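Local structure of beta-lactamase-related domain-containing protein (Bacteroides dorei DSM 17855, 5TGF) at residues T75-D80 and E84-Q89; G69-R74 and R157-A162. The protein is a putative serine beta-lactamase-like hydrolase that can bind calcium and whose natural substrate is not established. All blocks are in the same frame, centred on the assembly; numbering follows the deposited sequence.

Contact 1 of 2, residues T75-D80 and E84-Q89; sequences TDLSWD and EKWLPQ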
loop_
_atom_site.group_PDB
_atom_site.type_symbol
_atom_site.label_atom_id
_atom_site.label_comp_id
_atom_site.label_asym_id
_atom_site.label_seq_id
_atom_site.Cartn_x
_atom_site.Cartn_y
_atom_site.Cartn_z
ATOM N N THR A 75 6.372 8.823 -19.325
ATOM C CA THR A 75 5.499 9.830 -19.951
ATOM C C THR A 75 5.809 11.199 -19.358
ATOM O O THR A 75 6.660 11.329 -18.497
ATOM C CB THR A 75 4.013 9.519 -19.706
ATOM O OG1 THR A 75 3.745 9.588 -18.301
ATOM C CG2 THR A 75 3.611 8.145 -20.260
ATOM N N ASP A 76 5.115 12.231 -19.825
ATOM C CA ASP A 76 5.193 13.566 -19.238
ATOM C C ASP A 76 4.410 13.696 -17.911
ATOM O O ASP A 76 4.442 14.741 -17.277
ATOM C CB ASP A 76 4.662 14.589 -20.255
ATOM C CG ASP A 76 4.851 16.041 -19.810
ATOM O OD1 ASP A 76 5.989 16.464 -19.528
ATOM O OD2 ASP A 76 3.852 16.774 -19.764
ATOM N N LEU A 77 3.727 12.641 -17.483
ATOM C CA LEU A 77 3.074 12.641 -16.150
ATOM C C LEU A 77 4.115 12.827 -15.067
ATOM O O LEU A 77 5.193 12.218 -15.118
ATOM C CB LEU A 77 2.322 11.323 -15.926
ATOM C CG LEU A 77 1.504 11.287 -14.631
ATOM C CD1 LEU A 77 0.342 12.291 -14.672
ATOM C CD2 LEU A 77 0.983 9.875 -14.429
ATOM N N SER A 78 3.830 13.719 -14.124
ATOM C CA SER A 78 4.772 14.047 -13.066
ATOM C C SER A 78 4.054 14.156 -11.715
ATOM O O SER A 78 2.888 14.493 -11.657
ATOM C CB SER A 78 5.499 15.352 -13.393
ATOM O OG SER A 78 5.866 16.066 -12.214
ATOM N N TRP A 79 4.792 13.923 -10.636
ATOM C CA TRP A 79 4.226 13.946 -9.291
ATOM C C TRP A 79 3.621 15.292 -8.932
ATOM O O TRP A 79 2.710 15.371 -8.101
ATOM C CB TRP A 79 5.309 13.610 -8.272
ATOM C CG TRP A 79 5.915 12.243 -8.488
ATOM C CD1 TRP A 79 7.200 11.977 -8.819
ATOM C CD2 TRP A 79 5.222 10.968 -8.487
ATOM N NE1 TRP A 79 7.378 10.607 -8.941
ATOM C CE2 TRP A 79 6.171 9.977 -8.772
ATOM C CE3 TRP A 79 3.895 10.592 -8.306
ATOM C CZ2 TRP A 79 5.854 8.615 -8.804
ATOM C CZ3 TRP A 79 3.561 9.229 -8.338
ATOM C CH2 TRP A 79 4.550 8.250 -8.580
ATOM N N ASP A 80 4.133 16.364 -9.539
ATOM C CA ASP A 80 3.629 17.700 -9.265
ATOM C C ASP A 80 2.577 18.195 -10.263
ATOM O O ASP A 80 2.111 19.323 -10.143
ATOM C CB ASP A 80 4.809 18.653 -9.178
ATOM C CG ASP A 80 5.792 18.258 -8.065
ATOM O OD1 ASP A 80 5.347 17.977 -6.933
ATOM O OD2 ASP A 80 7.010 18.182 -8.328
ATOM N N GLU A 84 -6.281 18.594 -13.411
ATOM C CA GLU A 84 -6.893 19.193 -14.584
ATOM C C GLU A 84 -5.970 19.263 -15.792
ATOM O O GLU A 84 -6.440 19.404 -16.914
ATOM C CB GLU A 84 -7.421 20.598 -14.233
ATOM C CG GLU A 84 -6.314 21.580 -13.839
ATOM C CD GLU A 84 -6.785 22.622 -12.835
ATOM O OE1 GLU A 84 -5.926 23.263 -12.180
ATOM O OE2 GLU A 84 -8.018 22.787 -12.670
ATOM N N LYS A 85 -4.664 19.144 -15.584
ATOM C CA LYS A 85 -3.751 19.009 -16.729
ATOM C C LYS A 85 -4.076 17.770 -17.560
ATOM O O LYS A 85 -3.941 17.780 -18.788
ATOM C CB LYS A 85 -2.308 18.967 -16.262
ATOM C CG LYS A 85 -1.309 18.583 -17.344
ATOM C CD LYS A 85 0.124 18.612 -16.845
ATOM C CE LYS A 85 1.061 18.057 -17.908
ATOM N NZ LYS A 85 2.428 17.784 -17.401
ATOM N N TRP A 86 -4.491 16.701 -16.889
ATOM C CA TRP A 86 -4.712 15.436 -17.535
ATOM C C TRP A 86 -6.181 15.113 -17.705
ATOM O O TRP A 86 -6.518 14.451 -18.660
ATOM C CB TRP A 86 -3.980 14.303 -16.791
ATOM C CG TRP A 86 -2.474 14.399 -16.915
ATOM C CD1 TRP A 86 -1.625 15.055 -16.080
ATOM C CD2 TRP A 86 -1.677 13.948 -18.024
ATOM N NE1 TRP A 86 -0.344 14.987 -16.570
ATOM C CE2 TRP A 86 -0.350 14.323 -17.762
ATOM C CE3 TRP A 86 -1.969 13.296 -19.220
ATOM C CZ2 TRP A 86 0.696 14.031 -18.630
ATOM C CZ3 TRP A 86 -0.924 12.987 -20.087
ATOM C CH2 TRP A 86 0.387 13.347 -19.778
ATOM N N LEU A 87 -7.035 15.549 -16.773
ATOM C CA LEU A 87 -8.469 15.249 -16.798
ATOM C C LEU A 87 -9.271 16.561 -16.914
ATOM O O LEU A 87 -9.693 17.130 -15.900
ATOM C CB LEU A 87 -8.927 14.490 -15.545
ATOM C CG LEU A 87 -8.068 13.295 -15.133
ATOM C CD1 LEU A 87 -8.625 12.610 -13.881
ATOM C CD2 LEU A 87 -8.022 12.314 -16.289
ATOM N N PRO A 88 -9.470 17.043 -18.153
ATOM C CA PRO A 88 -10.007 18.396 -18.304
ATOM C C PRO A 88 -11.442 18.581 -17.796
ATOM O O PRO A 88 -11.846 19.720 -17.535
ATOM C CB PRO A 88 -9.887 18.676 -19.814
ATOM C CG PRO A 88 -9.752 17.336 -20.452
ATOM C CD PRO A 88 -9.053 16.465 -19.442
ATOM N N GLN A 89 -12.181 17.502 -17.563
ATOM C CA GLN A 89 -13.465 17.637 -16.927
ATOM C C GLN A 89 -13.372 18.212 -15.512
ATOM O O GLN A 89 -14.390 18.643 -14.970
ATOM C CB GLN A 89 -14.269 16.303 -16.962
ATOM C CG GLN A 89 -13.848 15.234 -15.957
ATOM C CD GLN A 89 -14.731 13.974 -15.956
ATOM O OE1 GLN A 89 -14.260 12.867 -15.643
ATOM N NE2 GLN A 89 -16.015 14.138 -16.280
#
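D76 and L77, in the loop after helix 60-74, meet K85 and W86 of the short helix 83-86. T75 OG1 accepts from the backbone N of L77 at 3.2 Å in an ST turn and is also hydrogen-bonded to V71 O, which ties the start of the loop to helix 60-74. The D76 carboxylate forms a salt bridge, K85 NZ to D76 OD2 at 2.9 Å; the extended lysine comes in from above the carboxylate plane, 49° out of it. The same ammonium also pairs with D81. D76 C faces the edge of the W86 indole, 3.8 Å from W86 CZ2. L77 lays CD1 over one face of this indole in a CH-pi contact, 3.7 Å from the centroid of the five-membered ring. For L77, chi1 -174° and chi2 66° together bring CD1 over the ring toward its rim, 3.4 Å from W86 NE1. W86 NE1 donates to D81 OD2, which would restrict the ring's rotation; the same oxygen also accepts from S78 N. A second ST turn follows, D80 N to S78 OG. This loop of the beta-lactamase-like fold holds T75 and L77 of a calcium site that is not occupied here.

Contact 2 of 2, residues G69-R74 and R157-A162; sequences GAVVDR and RMAEVA
V71 packs against A159 and A162 by apolar contact alone, and both of its methyls take part. CG2 of V71 lies 4.0 Å from CB of A159, whereas CG1 of V71 touches CB of A162 at 3.9 Å and lies equally far from the carbonyl O of A159. With chi1 at 174°, CG1 stands anti to the backbone N of V71 and sits between A159 and A162, while CG2 rests on A159. Small residues on helix 150-163 allow a close approach, V71 CA to A159 CA being 6.2 Å. This is helix-helix packing within the helical part of the beta-lactamase-type fold, joining helix 60-74, at whose start lies an SxxK pattern consistent with the serine hydrolases of this clan, to helix 150-163. L77 and L174 also touch V71. Polar interactions stay within each helix or turn to other parts of the chain. R74 NH1 donates to A70 O at 3.1 Å from above the carbonyl plane. On the other helix, R157 NH1 bridges to E160 OE1 at 2.9 Å on the anti side of the carboxylate, and V161 CG2 lies over the guanidinium face of R157. E160 OE2 accepts from the backbone N of F167.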
loop_
_atom_site.group_PDB
_atom_site.type_symbol
_atom_site.label_atom_id
_atom_site.label_comp_id
_atom_site.label_asym_id
_atom_site.label_seq_id
_atom_site.Cartn_x
_atom_site.Cartn_y
_atom_site.Cartn_z
ATOM N N GLY A 69 4.062 5.212 -10.639
ATOM C CA GLY A 69 5.469 5.553 -10.793
ATOM C C GLY A 69 6.077 5.055 -12.124
ATOM O O GLY A 69 6.922 5.735 -12.727
ATOM N N ALA A 70 5.691 3.887 -12.581
ATOM C CA ALA A 70 6.202 3.376 -13.868
ATOM C C ALA A 70 5.677 4.206 -15.071
ATOM O O ALA A 70 6.375 4.402 -16.081
ATOM C CB ALA A 70 5.880 1.907 -14.025
ATOM N N VAL A 71 4.486 4.757 -14.921
ATOM C CA VAL A 71 3.931 5.664 -15.909
ATOM C C VAL A 71 4.642 7.007 -15.864
ATOM O O VAL A 71 4.998 7.573 -16.912
ATOM C CB VAL A 71 2.395 5.821 -15.708
ATOM C CG1 VAL A 71 1.822 6.880 -16.626
ATOM C CG2 VAL A 71 1.713 4.483 -15.920
ATOM N N VAL A 72 4.891 7.524 -14.664
ATOM C CA VAL A 72 5.650 8.753 -14.510
ATOM C C VAL A 72 7.036 8.625 -15.164
ATOM O O VAL A 72 7.514 9.572 -15.760
ATOM C CB VAL A 72 5.776 9.151 -13.040
ATOM C CG1 VAL A 72 6.894 10.173 -12.807
ATOM C CG2 VAL A 72 4.424 9.655 -12.531
ATOM N N ASP A 73 7.652 7.469 -15.023
ATOM C CA ASP A 73 8.953 7.211 -15.627
ATOM C C ASP A 73 8.927 7.267 -17.178
ATOM O O ASP A 73 9.942 7.576 -17.788
ATOM C CB ASP A 73 9.502 5.855 -15.155
ATOM C CG ASP A 73 10.002 5.880 -13.699
ATOM O OD1 ASP A 73 10.070 6.967 -13.085
ATOM O OD2 ASP A 73 10.301 4.796 -13.149
ATOM N N ARG A 74 7.797 6.926 -17.785
ATOM C CA ARG A 74 7.664 6.722 -19.253
ATOM C C ARG A 74 6.944 7.855 -20.023
ATOM O O ARG A 74 6.824 7.777 -21.243
ATOM C CB ARG A 74 6.879 5.440 -19.531
ATOM C CG ARG A 74 7.648 4.167 -19.317
ATOM C CD ARG A 74 6.689 2.989 -19.302
ATOM N NE ARG A 74 7.386 1.712 -19.244
ATOM C CZ ARG A 74 8.007 1.248 -18.176
ATOM N NH1 ARG A 74 8.017 1.933 -17.036
ATOM N NH2 ARG A 74 8.606 0.072 -18.238
ATOM N N ARG A 157 -6.628 7.189 -12.719
ATOM C CA ARG A 157 -7.187 7.657 -13.984
ATOM C C ARG A 157 -6.201 8.584 -14.714
ATOM O O ARG A 157 -6.135 8.561 -15.951
ATOM C CB ARG A 157 -8.501 8.375 -13.755
ATOM C CG ARG A 157 -9.212 8.867 -15.017
ATOM C CD ARG A 157 -9.603 7.763 -15.941
ATOM N NE ARG A 157 -10.107 8.320 -17.212
ATOM C CZ ARG A 157 -9.881 7.810 -18.414
ATOM N NH1 ARG A 157 -9.207 6.681 -18.573
ATOM N NH2 ARG A 157 -10.358 8.435 -19.484
HETATM N N MSE A 158 -5.410 9.358 -13.979
HETATM C CA MSE A 158 -4.451 10.242 -14.623
HETATM C C MSE A 158 -3.389 9.392 -15.331
HETATM O O MSE A 158 -2.999 9.713 -16.468
HETATM C CB MSE A 158 -3.789 11.222 -13.674
HETATM C CG MSE A 158 -4.734 12.259 -13.061
HETATM SE SE MSE A 158 -3.926 13.141 -11.512
HETATM C CE MSE A 158 -2.596 14.343 -12.337
ATOM N N ALA A 159 -3.001 8.261 -14.719
ATOM C CA ALA A 159 -2.031 7.362 -15.341
ATOM C C ALA A 159 -2.620 6.687 -16.586
ATOM O O ALA A 159 -1.918 6.544 -17.611
ATOM C CB ALA A 159 -1.506 6.341 -14.341
ATOM N N GLU A 160 -3.903 6.335 -16.525
ATOM C CA GLU A 160 -4.606 5.733 -17.647
ATOM C C GLU A 160 -4.576 6.665 -18.876
ATOM O O GLU A 160 -4.340 6.214 -19.995
ATOM C CB GLU A 160 -6.064 5.411 -17.326
ATOM C CG GLU A 160 -6.282 4.241 -16.402
ATOM C CD GLU A 160 -7.749 3.837 -16.261
ATOM O OE1 GLU A 160 -8.663 4.615 -16.632
ATOM O OE2 GLU A 160 -8.014 2.707 -15.782
ATOM N N VAL A 161 -4.878 7.933 -18.653
ATOM C CA VAL A 161 -4.870 8.922 -19.717
ATOM C C VAL A 161 -3.464 9.132 -20.288
ATOM O O VAL A 161 -3.289 9.205 -21.492
ATOM C CB VAL A 161 -5.535 10.228 -19.241
ATOM C CG1 VAL A 161 -5.353 11.369 -20.249
ATOM C CG2 VAL A 161 -7.002 9.961 -19.007
ATOM N N ALA A 162 -2.455 9.121 -19.436
ATOM C CA ALA A 162 -1.089 9.349 -19.898
ATOM C C ALA A 162 -0.581 8.210 -20.774
ATOM O O ALA A 162 0.205 8.446 -21.720
ATOM C CB ALA A 162 -0.175 9.576 -18.706
#

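Overall arrangement
The centres of the two contacts lie about 9 Å apart, on the same side of the chain's centre, and the segments touch directly. Along the chain the order is 69-74, 75-80, 84-89, 157-162, so contact 1 is nested within the chain segment that contact 2 closes. Helix 60-74 runs straight into the loop of contact 1, and W86 reaches on to helix 150-163, where its CZ3 is 3.6 Å from A162 CA. Helix 83-86 is thereby packed against the same helix that V71 meets. V72, T75 and L77, the residues of the calcium site, are divided between the two contacts, placing that site at the end of helix 60-74.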